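Local coordinates for protein putative exonuclease (Eubacterium rectale, PDB 3L0A) that binds zinc and is probably a hydrolase, a putative exonuclease of the PDDEXK nuclease superfamily whose substrate is not established, at residues V176-V181 and G186-F191; R100-R103 and F107-Y110. All coordinates share one frame; numbering follows the deposited sequence.

Contact 1 (V176-V181 and G186-F191); sequences VYQEIV and GEKLPF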
# COMPACT_ATOMS: atom_id res chain seq x y z
N VAL A 176 -31.82 12.26 1.51
CA VAL A 176 -32.30 13.32 0.61
C VAL A 176 -33.17 12.71 -0.45
O VAL A 176 -34.32 13.11 -0.64
CB VAL A 176 -31.13 14.06 -0.05
CG1 VAL A 176 -31.62 14.92 -1.21
CG2 VAL A 176 -30.41 14.90 0.97
N TYR A 177 -32.65 11.66 -1.09
CA TYR A 177 -33.42 10.93 -2.10
C TYR A 177 -34.83 10.58 -1.58
O TYR A 177 -35.81 10.91 -2.22
CB TYR A 177 -32.68 9.66 -2.53
CG TYR A 177 -31.54 9.85 -3.55
CD1 TYR A 177 -30.74 10.99 -3.56
CD2 TYR A 177 -31.23 8.85 -4.45
CE1 TYR A 177 -29.73 11.15 -4.48
CE2 TYR A 177 -30.22 9.01 -5.38
CZ TYR A 177 -29.46 10.17 -5.38
OH TYR A 177 -28.41 10.31 -6.27
N GLN A 178 -34.90 9.95 -0.40
CA GLN A 178 -36.15 9.59 0.28
C GLN A 178 -37.12 10.77 0.45
O GLN A 178 -38.34 10.67 0.14
CB GLN A 178 -35.84 9.00 1.66
CG GLN A 178 -37.05 8.39 2.43
CD GLN A 178 -36.65 7.77 3.77
OE1 GLN A 178 -36.13 8.46 4.66
NE2 GLN A 178 -36.88 6.45 3.93
N GLU A 179 -36.60 11.85 1.00
CA GLU A 179 -37.37 13.05 1.28
C GLU A 179 -37.87 13.71 0.01
O GLU A 179 -39.02 14.14 -0.01
CB GLU A 179 -36.53 14.04 2.11
CG GLU A 179 -37.07 15.47 2.25
CD GLU A 179 -38.49 15.57 2.81
OE1 GLU A 179 -39.00 14.60 3.43
OE2 GLU A 179 -39.09 16.66 2.63
N ILE A 180 -37.04 13.83 -1.03
CA ILE A 180 -37.49 14.47 -2.28
C ILE A 180 -38.59 13.65 -2.96
O ILE A 180 -39.57 14.22 -3.41
CB ILE A 180 -36.33 14.78 -3.26
CG1 ILE A 180 -35.31 15.73 -2.61
CG2 ILE A 180 -36.83 15.45 -4.53
CD1 ILE A 180 -35.83 17.12 -2.30
N VAL A 181 -38.43 12.31 -3.01
CA VAL A 181 -39.51 11.42 -3.47
C VAL A 181 -40.78 11.67 -2.64
O VAL A 181 -41.91 11.72 -3.16
CB VAL A 181 -39.09 9.89 -3.41
CG1 VAL A 181 -40.24 8.95 -3.70
CG2 VAL A 181 -37.87 9.57 -4.37
N GLY A 186 -45.65 11.63 -1.90
CA GLY A 186 -46.32 11.41 -0.61
C GLY A 186 -45.82 10.16 0.11
O GLY A 186 -46.01 10.03 1.34
N GLU A 187 -45.17 9.25 -0.63
CA GLU A 187 -44.76 7.96 -0.08
C GLU A 187 -43.32 8.05 0.46
O GLU A 187 -42.41 8.51 -0.24
CB GLU A 187 -44.86 6.83 -1.13
CG GLU A 187 -46.31 6.39 -1.60
CD GLU A 187 -47.23 5.83 -0.46
OE1 GLU A 187 -46.74 5.05 0.38
OE2 GLU A 187 -48.45 6.15 -0.42
N LYS A 188 -43.15 7.62 1.71
CA LYS A 188 -41.84 7.49 2.31
C LYS A 188 -41.26 6.09 2.04
O LYS A 188 -41.68 5.12 2.70
CB LYS A 188 -41.87 7.75 3.82
CG LYS A 188 -40.44 7.59 4.44
CD LYS A 188 -40.11 8.60 5.56
CE LYS A 188 -39.89 7.96 6.96
NZ LYS A 188 -39.02 8.89 7.79
N LEU A 189 -40.27 6.01 1.12
CA LEU A 189 -39.76 4.70 0.66
C LEU A 189 -38.42 4.36 1.31
O LEU A 189 -37.60 5.25 1.57
CB LEU A 189 -39.62 4.63 -0.87
CG LEU A 189 -40.87 4.78 -1.76
CD1 LEU A 189 -40.51 4.72 -3.25
CD2 LEU A 189 -41.96 3.75 -1.43
N PRO A 190 -38.19 3.04 1.53
CA PRO A 190 -36.91 2.52 2.01
C PRO A 190 -35.78 2.68 0.98
O PRO A 190 -36.03 2.70 -0.24
CB PRO A 190 -37.22 1.04 2.27
CG PRO A 190 -38.31 0.71 1.39
CD PRO A 190 -39.14 1.94 1.26
N PHE A 191 -34.54 2.77 1.49
CA PHE A 191 -33.38 3.00 0.66
C PHE A 191 -32.44 1.81 0.80
O PHE A 191 -32.10 1.40 1.92
CB PHE A 191 -32.69 4.29 1.09
CG PHE A 191 -31.51 4.66 0.24
CD1 PHE A 191 -31.69 5.20 -1.02
CD2 PHE A 191 -30.22 4.46 0.70
CE1 PHE A 191 -30.61 5.50 -1.83
CE2 PHE A 191 -29.14 4.78 -0.08
CZ PHE A 191 -29.34 5.32 -1.35
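Gln178 reaches from helix 170-185 to the returning chain and donates a hydrogen bond across the contact, from NE2 to the carbonyl O of Leu189, at 2.7 Å. The bond is fairly straight, 161° at the hydrogen, and the acceptor lies close to the plane of the Gln178 amide, whereas the nitrogen stands well above the plane of the Leu189 carbonyl. An extended side chain, with CG anti to the backbone N (chi1 -172°), brings the amide across to this oxygen. The aliphatic part of Lys188 passes obliquely over the same amide, its CG 3.8 Å from Gln178 NE2. One turn further along the helix, Val181 turns its CG1 to Leu189 CD1 at 4.3 Å and to the backbone O of Glu187 at 4.1 Å. At the other end of the contact the Tyr177 ring meets the Phe191 ring loosely, CD2 to CE1 at 4.3 Å.

In the second shell, Asp211 OD1 also accepts a bond from Gln178 NE2, so two oxygens hold the buried nitrogen and fix the rotation of the amide. Tyr177 OH is bonded to Gln173. Gly186, with positive phi, ends the helix and starts the return. The helix packs Tyr177 and Val181 on strands 126-136 and 140-147, Gln178 touches Leu214 of helix 211-232, and the loop leads through Phe191 into strand 191-197, beside strand 140-147.

Contact 2 (R100-R103 and F107-Y110); sequences RIER and FMKY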
# COMPACT_ATOMS: atom_id res chain seq x y z
N ARG A 100 -21.97 -11.00 -13.16
CA ARG A 100 -22.11 -11.58 -11.84
C ARG A 100 -23.44 -11.17 -11.17
O ARG A 100 -24.15 -12.03 -10.60
CB ARG A 100 -20.92 -11.23 -10.96
CG ARG A 100 -21.06 -11.73 -9.52
CD ARG A 100 -21.23 -13.23 -9.52
NE ARG A 100 -21.37 -13.81 -8.20
CZ ARG A 100 -22.50 -14.29 -7.67
NH1 ARG A 100 -23.68 -14.24 -8.28
NH2 ARG A 100 -22.45 -14.82 -6.48
N ILE A 101 -23.75 -9.89 -11.28
CA ILE A 101 -25.05 -9.31 -10.87
C ILE A 101 -26.20 -9.96 -11.62
O ILE A 101 -27.24 -10.31 -11.06
CB ILE A 101 -25.06 -7.79 -11.20
CG1 ILE A 101 -24.20 -7.00 -10.21
CG2 ILE A 101 -26.43 -7.22 -11.18
CD1 ILE A 101 -23.92 -5.47 -10.66
N GLU A 102 -26.03 -10.13 -12.93
CA GLU A 102 -27.14 -10.61 -13.74
C GLU A 102 -27.54 -12.03 -13.43
O GLU A 102 -28.67 -12.37 -13.61
CB GLU A 102 -26.82 -10.48 -15.22
CG GLU A 102 -27.08 -9.07 -15.71
CD GLU A 102 -27.00 -8.93 -17.21
OE1 GLU A 102 -26.16 -9.59 -17.86
OE2 GLU A 102 -27.78 -8.11 -17.73
N ARG A 103 -26.64 -12.87 -12.95
CA ARG A 103 -27.03 -14.23 -12.62
C ARG A 103 -27.68 -14.42 -11.21
O ARG A 103 -28.02 -15.56 -10.83
CB ARG A 103 -25.87 -15.20 -12.86
CG ARG A 103 -24.76 -15.23 -11.88
CD ARG A 103 -23.71 -16.24 -12.35
NE ARG A 103 -22.55 -16.27 -11.45
CZ ARG A 103 -22.50 -16.87 -10.25
NH1 ARG A 103 -23.54 -17.54 -9.79
NH2 ARG A 103 -21.39 -16.81 -9.53
N PHE A 107 -30.95 -9.89 -6.61
CA PHE A 107 -30.29 -8.62 -6.87
C PHE A 107 -30.97 -7.98 -8.06
O PHE A 107 -31.35 -6.81 -8.01
CB PHE A 107 -28.80 -8.85 -7.12
CG PHE A 107 -27.90 -7.57 -7.11
CD1 PHE A 107 -28.07 -6.55 -8.04
CD2 PHE A 107 -26.86 -7.44 -6.18
CE1 PHE A 107 -27.24 -5.43 -8.04
CE2 PHE A 107 -26.01 -6.33 -6.19
CZ PHE A 107 -26.20 -5.34 -7.11
N MSE A 108 -31.18 -8.75 -9.13
CA MSE A 108 -31.85 -8.17 -10.32
C MSE A 108 -33.25 -7.60 -9.99
O MSE A 108 -33.73 -6.74 -10.67
CB MSE A 108 -31.93 -9.15 -11.51
CG MSE A 108 -30.61 -9.36 -12.25
SE MSE A 108 -29.73 -7.74 -12.77
CE MSE A 108 -30.77 -7.33 -14.33
N LYS A 109 -33.91 -8.04 -8.94
CA LYS A 109 -35.22 -7.47 -8.65
C LYS A 109 -35.09 -6.05 -8.16
O LYS A 109 -35.96 -5.23 -8.40
CB LYS A 109 -36.00 -8.29 -7.62
CG LYS A 109 -36.48 -9.66 -8.09
CD LYS A 109 -36.77 -10.56 -6.84
CE LYS A 109 -37.44 -11.93 -7.17
NZ LYS A 109 -37.41 -12.84 -5.96
N TYR A 110 -34.02 -5.73 -7.45
CA TYR A 110 -33.86 -4.36 -6.94
C TYR A 110 -33.44 -3.43 -8.08
O TYR A 110 -33.68 -2.20 -8.03
CB TYR A 110 -32.87 -4.31 -5.80
CG TYR A 110 -33.41 -4.79 -4.52
CD1 TYR A 110 -33.58 -6.15 -4.29
CD2 TYR A 110 -33.76 -3.91 -3.50
CE1 TYR A 110 -34.10 -6.61 -3.09
CE2 TYR A 110 -34.28 -4.38 -2.29
CZ TYR A 110 -34.45 -5.73 -2.10
OH TYR A 110 -34.97 -6.22 -0.92
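Ile101 and Phe107 face each other across the turn between helices 89-102 and 105-110, their CA atoms 6.6 Å apart and the CA atoms of Glu102 and Met108 6.3 Å apart, and no hydrogen bond links the two segments. On the side of helix 89-102, Ile101 supplies most of the contact, through both branches of its side chain. Its CG1 sits over one face of the Phe107 ring in a CH-pi contact, 4.2 Å from the centroid and 21° off the ring normal, displaced toward the CE1-CZ side of the ring. The CG2 methyl takes the neighbouring position, 3.6 Å from Phe107 CD1, and also meets the selenium of Met108, a selenomethionine, at 3.7 Å. A chi1 of -168° swings the Phe107 ring away from its own backbone N and to Ile101. Met108 instead bends at chi2 (-50°), which lays SE against Ile101 CG2, and the two side chains cross at about a right angle. Met108 CG lies beside two backbone oxygens, 3.7 Å from Ile101 O and close to Glu102 O, and the selenium lies 4.2 Å from Glu102 CG. The carboxylate of Glu102 has its partner elsewhere, in Tyr65 of helix 54-67.

Around this pair, Leu144 of strand 140-147 touches both Ile101 and Phe107, and Phe66 touches both Ile101 and Met108. Leu253 of the second subunit packs on Phe107, which brings the helical turn to the subunit interface. The contact is thus mainly dispersive, CH-pi included, while the turn has a hydrogen bond of its own, Phe107 N to Asp104 OD2.

Contact 1 and contact 2 both join a helix to the chain that follows it, the first through a hydrogen bond from the buried side-chain amide of Gln178 with apolar packing beside it, the second mainly through apolar side chains. Their centres are 23 Å apart and their nearest atoms about 7 Å, so they do not touch. The central mixed sheet connects them: strand 140-147 receives Phe191 of contact 1 through Ile141 and Asp143, and Ile101 and Phe107 of contact 2 through Leu144. Neither lies near the zinc site of Cys36, Cys241, Cys244 and Cys247. Tyr177 of contact 1 hydrogen-bonds a Tris molecule, probably from the crystallisation liquor.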